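Local coordinates for protein protease (Vibrio cholerae, PDB 4L9D) that is a secreted metalloprotease, probably cytotoxic to host cells, represented here by its first PKD domain, whose calcium binding regulates interdomain flexibility, at residues A[19-24]-A[54-59]; A[10-15]-A[64-69]. All coordinates share one frame; numbering follows the deposited sequence.

Interaction 1: A[19-24]-A[54-59]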
loop_
_atom_site.group_PDB
_atom_site.type_symbol
_atom_site.label_atom_id
_atom_site.label_comp_id
_atom_site.label_asym_id
_atom_site.label_seq_id
_atom_site.Cartn_x
_atom_site.Cartn_y
_atom_site.Cartn_z
ATOM N N LEU A 19 5.322 11.811 10.508
ATOM C CA LEU A 19 5.119 10.409 10.766
ATOM C C LEU A 19 3.866 9.839 10.086
ATOM O O LEU A 19 3.576 8.654 10.223
ATOM C CB LEU A 19 5.036 10.137 12.263
ATOM C CG LEU A 19 6.328 10.349 13.065
ATOM C CD1 LEU A 19 6.063 10.296 14.549
ATOM C CD2 LEU A 19 7.395 9.366 12.655
ATOM N N SER A 20 3.087 10.701 9.431
ATOM C CA SER A 20 1.829 10.318 8.828
ATOM C C SER A 20 1.901 10.180 7.268
ATOM O O SER A 20 2.579 10.966 6.591
ATOM C CB SER A 20 0.802 11.375 9.190
ATOM O OG SER A 20 -0.480 11.044 8.852
ATOM N N VAL A 21 1.174 9.213 6.726
ATOM C CA VAL A 21 1.202 8.830 5.311
ATOM C C VAL A 21 -0.201 8.764 4.771
ATOM O O VAL A 21 -1.109 8.221 5.383
ATOM C CB VAL A 21 1.887 7.469 5.148
ATOM C CG1 VAL A 21 2.121 7.198 3.627
ATOM C CG2 VAL A 21 3.200 7.372 5.827
ATOM N N MET A 22 -0.354 9.369 3.588
ATOM C CA MET A 22 -1.518 9.222 2.768
ATOM C C MET A 22 -1.197 8.416 1.504
ATOM O O MET A 22 -0.036 8.499 1.026
ATOM C CB MET A 22 -2.117 10.569 2.350
ATOM C CG MET A 22 -2.509 11.443 3.519
ATOM S SD MET A 22 -3.227 13.047 3.148
ATOM C CE MET A 22 -4.706 12.494 2.280
ATOM N N SER A 23 -2.164 7.746 0.923
ATOM C CA SER A 23 -1.951 6.908 -0.251
ATOM C C SER A 23 -2.882 7.275 -1.387
ATOM O O SER A 23 -4.009 7.754 -1.208
ATOM C CB SER A 23 -2.073 5.441 0.103
ATOM O OG SER A 23 -3.399 5.110 0.510
ATOM N N GLN A 24 -2.379 6.990 -2.582
ATOM C CA GLN A 24 -3.168 6.960 -3.784
ATOM C C GLN A 24 -2.986 5.598 -4.442
ATOM O O GLN A 24 -1.863 5.171 -4.661
ATOM C CB GLN A 24 -2.767 8.082 -4.754
ATOM C CG GLN A 24 -3.640 8.100 -5.964
ATOM C CD GLN A 24 -3.135 8.976 -7.112
ATOM O OE1 GLN A 24 -3.928 9.516 -7.803
ATOM N NE2 GLN A 24 -1.852 8.977 -7.375
ATOM N N TRP A 54 -2.316 6.385 7.423
ATOM C CA TRP A 54 -1.764 5.709 8.575
ATOM C C TRP A 54 -0.614 6.541 9.142
ATOM O O TRP A 54 -0.231 7.558 8.574
ATOM C CB TRP A 54 -1.286 4.289 8.226
ATOM C CG TRP A 54 -0.159 4.218 7.275
ATOM C CD1 TRP A 54 1.180 3.989 7.587
ATOM C CD2 TRP A 54 -0.227 4.181 5.824
ATOM N NE1 TRP A 54 1.908 3.868 6.430
ATOM C CE2 TRP A 54 1.077 3.926 5.348
ATOM C CE3 TRP A 54 -1.285 4.278 4.908
ATOM C CZ2 TRP A 54 1.343 3.773 3.990
ATOM C CZ3 TRP A 54 -1.009 4.111 3.589
ATOM C CH2 TRP A 54 0.279 3.845 3.133
ATOM N N SER A 55 -0.050 6.090 10.280
ATOM C CA SER A 55 1.090 6.780 10.867
ATOM C C SER A 55 1.941 5.799 11.645
ATOM O O SER A 55 1.524 4.724 12.084
ATOM C CB SER A 55 0.637 7.932 11.744
ATOM O OG SER A 55 -0.202 7.417 12.838
ATOM N N TYR A 56 3.173 6.268 11.877
ATOM C CA TYR A 56 4.164 5.560 12.672
ATOM C C TYR A 56 4.415 6.318 14.002
ATOM O O TYR A 56 3.858 7.396 14.224
ATOM C CB TYR A 56 5.476 5.450 11.849
ATOM C CG TYR A 56 5.283 4.745 10.533
ATOM C CD1 TYR A 56 5.331 3.365 10.466
ATOM C CD2 TYR A 56 5.054 5.451 9.374
ATOM C CE1 TYR A 56 5.101 2.707 9.286
ATOM C CE2 TYR A 56 4.809 4.783 8.170
ATOM C CZ TYR A 56 4.879 3.423 8.121
ATOM O OH TYR A 56 4.672 2.790 6.918
ATOM N N THR A 57 5.144 5.701 14.902
ATOM C CA THR A 57 5.524 6.282 16.171
ATOM C C THR A 57 7.009 6.667 16.212
ATOM O O THR A 57 7.403 7.724 16.654
ATOM C CB THR A 57 5.084 5.343 17.307
ATOM O OG1 THR A 57 3.668 5.274 17.328
ATOM C CG2 THR A 57 5.556 5.819 18.656
ATOM N N LYS A 58 7.861 5.730 15.778
ATOM C CA LYS A 58 9.296 5.897 15.791
ATOM C C LYS A 58 9.786 6.359 14.425
ATOM O O LYS A 58 9.439 5.801 13.390
ATOM C CB LYS A 58 10.010 4.634 16.217
ATOM C CG LYS A 58 11.460 4.811 16.612
ATOM C CD LYS A 58 12.123 3.530 17.071
ATOM C CE LYS A 58 13.432 3.795 17.710
ATOM N NZ LYS A 58 14.160 2.652 18.273
ATOM N N ALA A 59 10.682 7.342 14.420
ATOM C CA ALA A 59 11.383 7.688 13.162
ATOM C C ALA A 59 12.109 6.498 12.637
ATOM O O ALA A 59 12.634 5.661 13.383
ATOM C CB ALA A 59 12.370 8.841 13.469
#
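Val21 lies over one face of the Trp54 indole: its CB is 3.9 Å from the centroid of the five-membered ring, a CH-pi contact, and CG1 comes within 3.5 Å of CZ2. CG2, the other branch, meets the edge of the Tyr56 ring at CE2. A beta-branched valine suits the spot because its two methyls serve two aromatic rings. Behind these contacts stands an antiparallel ladder: Val21 and Trp54 form a hydrogen-bonded pair, with Val21 N to Trp54 O at 2.9 Å and Trp54 N to Val21 O at 3.0 Å. Past the strand end, Tyr56 N bonds to Leu19 O, while the branched Leu19 covers the Tyr56-Thr57 backbone, CD1 against Thr57 O, and reaches Val84. Trp54 CG sits between the backbone N and the carbonyl carbon (chi1 65°), nearer Val21 than CB is, and chi2 of 102° turns the indole so that Val21 meets its face. NE1, donating to Tyr56 OH at 3.0 Å nearly in the ring plane, helps to set its rotation. Tyr56 OH bonds in turn to Phe41 O, and Phe41 stacks on Trp54. The indole N-H and the phenol thus both have partners, which should lower the cost of burying two rings with polar groups.

Interaction 2: A[10-15]-A[64-69]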
loop_
_atom_site.group_PDB
_atom_site.type_symbol
_atom_site.label_atom_id
_atom_site.label_comp_id
_atom_site.label_asym_id
_atom_site.label_seq_id
_atom_site.Cartn_x
_atom_site.Cartn_y
_atom_site.Cartn_z
ATOM N N ALA A 10 -0.409 -4.384 -8.957
ATOM C CA ALA A 10 -0.461 -3.549 -7.757
ATOM C C ALA A 10 0.436 -2.327 -7.951
ATOM O O ALA A 10 1.579 -2.458 -8.398
ATOM C CB ALA A 10 0.020 -4.327 -6.531
ATOM N N ARG A 11 -0.075 -1.163 -7.544
ATOM C CA ARG A 11 0.730 0.069 -7.659
ATOM C C ARG A 11 0.099 1.139 -6.819
ATOM O O ARG A 11 -1.138 1.187 -6.672
ATOM C CB ARG A 11 0.796 0.501 -9.152
ATOM C CG ARG A 11 1.889 1.521 -9.415
ATOM C CD ARG A 11 1.981 1.868 -10.923
ATOM N NE ARG A 11 0.725 2.417 -11.367
ATOM C CZ ARG A 11 0.546 2.990 -12.575
ATOM N NH1 ARG A 11 1.577 3.189 -13.396
ATOM N NH2 ARG A 11 -0.646 3.401 -12.898
ATOM N N PHE A 12 0.929 2.009 -6.250
ATOM C CA PHE A 12 0.419 3.106 -5.423
ATOM C C PHE A 12 1.478 4.233 -5.420
ATOM O O PHE A 12 2.625 4.010 -5.777
ATOM C CB PHE A 12 0.082 2.660 -3.998
ATOM C CG PHE A 12 1.259 2.069 -3.252
ATOM C CD1 PHE A 12 2.217 2.856 -2.689
ATOM C CD2 PHE A 12 1.363 0.701 -3.044
ATOM C CE1 PHE A 12 3.274 2.289 -2.012
ATOM C CE2 PHE A 12 2.429 0.149 -2.376
ATOM C CZ PHE A 12 3.392 0.955 -1.816
ATOM N N GLU A 13 1.028 5.386 -4.947
ATOM C CA GLU A 13 1.959 6.474 -4.634
ATOM C C GLU A 13 1.653 6.980 -3.215
ATOM O O GLU A 13 0.475 6.954 -2.781
ATOM C CB GLU A 13 1.839 7.627 -5.637
ATOM C CG GLU A 13 2.124 7.164 -7.039
ATOM C CD GLU A 13 2.207 8.232 -8.115
ATOM O OE1 GLU A 13 2.192 9.435 -7.780
ATOM O OE2 GLU A 13 2.346 7.847 -9.323
ATOM N N LEU A 14 2.650 7.438 -2.499
ATOM C CA LEU A 14 2.523 7.858 -1.103
ATOM C C LEU A 14 2.919 9.327 -0.951
ATOM O O LEU A 14 3.840 9.810 -1.590
ATOM C CB LEU A 14 3.421 7.041 -0.231
ATOM C CG LEU A 14 3.207 5.541 -0.264
ATOM C CD1 LEU A 14 4.174 4.815 0.703
ATOM C CD2 LEU A 14 1.773 5.146 0.020
ATOM N N LYS A 15 2.235 9.979 -0.020
ATOM C CA LYS A 15 2.564 11.323 0.410
ATOM C C LYS A 15 2.857 11.269 1.916
ATOM O O LYS A 15 1.979 10.916 2.707
ATOM C CB LYS A 15 1.477 12.330 0.164
ATOM C CG LYS A 15 1.965 13.743 0.496
ATOM C CD LYS A 15 0.818 14.738 0.600
ATOM C CE LYS A 15 0.021 14.633 1.908
ATOM N NZ LYS A 15 0.749 15.125 3.131
ATOM N N VAL A 64 6.410 -0.270 2.819
ATOM C CA VAL A 64 4.955 -0.312 2.601
ATOM C C VAL A 64 4.684 -1.246 1.446
ATOM O O VAL A 64 5.222 -1.073 0.335
ATOM C CB VAL A 64 4.430 1.079 2.270
ATOM C CG1 VAL A 64 2.966 1.036 1.999
ATOM C CG2 VAL A 64 4.696 2.015 3.427
ATOM N N THR A 65 3.858 -2.259 1.683
ATOM C CA THR A 65 3.528 -3.276 0.729
ATOM C C THR A 65 2.028 -3.278 0.465
ATOM O O THR A 65 1.231 -3.217 1.420
ATOM C CB THR A 65 4.016 -4.653 1.298
ATOM O OG1 THR A 65 5.421 -4.567 1.611
ATOM C CG2 THR A 65 3.801 -5.738 0.315
ATOM N N LEU A 66 1.645 -3.374 -0.789
ATOM C CA LEU A 66 0.246 -3.522 -1.200
ATOM C C LEU A 66 0.089 -4.771 -2.023
ATOM O O LEU A 66 0.785 -4.931 -3.038
ATOM C CB LEU A 66 -0.216 -2.326 -2.040
ATOM C CG LEU A 66 -1.617 -2.481 -2.680
ATOM C CD1 LEU A 66 -2.721 -2.614 -1.627
ATOM C CD2 LEU A 66 -1.904 -1.343 -3.616
ATOM N N THR A 67 -0.868 -5.608 -1.646
ATOM C CA THR A 67 -1.324 -6.717 -2.458
ATOM C C THR A 67 -2.726 -6.424 -2.935
ATOM O O THR A 67 -3.583 -6.023 -2.127
ATOM C CB THR A 67 -1.296 -8.026 -1.609
ATOM O OG1 THR A 67 0.046 -8.358 -1.269
ATOM C CG2 THR A 67 -1.890 -9.216 -2.372
ATOM N N VAL A 68 -2.945 -6.606 -4.233
ATOM C CA VAL A 68 -4.281 -6.503 -4.805
ATOM C C VAL A 68 -4.694 -7.894 -5.303
ATOM O O VAL A 68 -3.843 -8.668 -5.744
ATOM C CB VAL A 68 -4.336 -5.485 -5.929
ATOM C CG1 VAL A 68 -3.819 -4.113 -5.449
ATOM C CG2 VAL A 68 -3.586 -5.903 -7.209
ATOM N N THR A 69 -5.999 -8.178 -5.227
ATOM C CA THR A 69 -6.552 -9.432 -5.673
ATOM C C THR A 69 -7.763 -9.170 -6.521
ATOM O O THR A 69 -8.579 -8.273 -6.195
ATOM C CB THR A 69 -6.908 -10.350 -4.473
ATOM O OG1 THR A 69 -5.725 -10.524 -3.670
ATOM C CG2 THR A 69 -7.397 -11.700 -4.898
#
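Phe12 reaches from strand 12-17 across to Val64 and Leu66, in the middle of strand 60-70. Its CB points toward that strand, and CG stands between the backbone N and the carbonyl carbon (chi1 59°), a step nearer to Val64. On one side of the ring, CD2 lies 3.6 Å from Leu66 CB and also touches Leu66 CD2; CE2, one atom further out, again meets Leu66 CB. The Phe12 and Leu66 side chains run antiparallel alongside each other. At the tip, CZ approaches Val64 O at 3.5 Å, with the oxygen near the ring plane, and packs on Val64 CG1 at 3.8 Å. Trp39 and, edge-to-face, His78 also meet this ring. The contact is part of the core of a beta sandwich, the immunoglobulin-like PKD fold: the two strands come from different sheets, the axes of 12-15 and 64-69 approach to 9.5 Å at 146°, and no hydrogen bond joins the segments. A long, flat phenylalanine suits the separation between the sheets, since it spans it and offers carbon at its flank and tip. To one side, Leu14 and Val64 reach tip to tip, CD1 to CG2 at 3.9 Å. Toward the other end the backbones draw closer, and the small Ala10 fits: its CB lies 3.6 Å from Leu66 O and 4.0 Å from Val68 CG2, while its N bonds to Asp76 OD2.

Overall arrangement
Along the chain, interaction 1 is nested inside interaction 2, whose segments 10-15 and 64-69 bracket it; their centres are 14 Å apart. Interaction 1 joins strands 20-25 and 53-55 within the three-stranded sheet, whereas interaction 2 runs from strand 12-17 of that sheet across to strand 60-70 of the four-stranded one, near the centre of the domain. Strands 12-17 and 20-25 are sheet neighbours, linked by probable hydrogen bonds such as Gln24 N to Glu13 O, and Tyr56 OH also packs against Val64 CG2. One contact therefore builds a sheet and the other helps to pack the two sheets together; at its Val68 end the side chain lies about 7 Å from that of the calcium-binding Asp70.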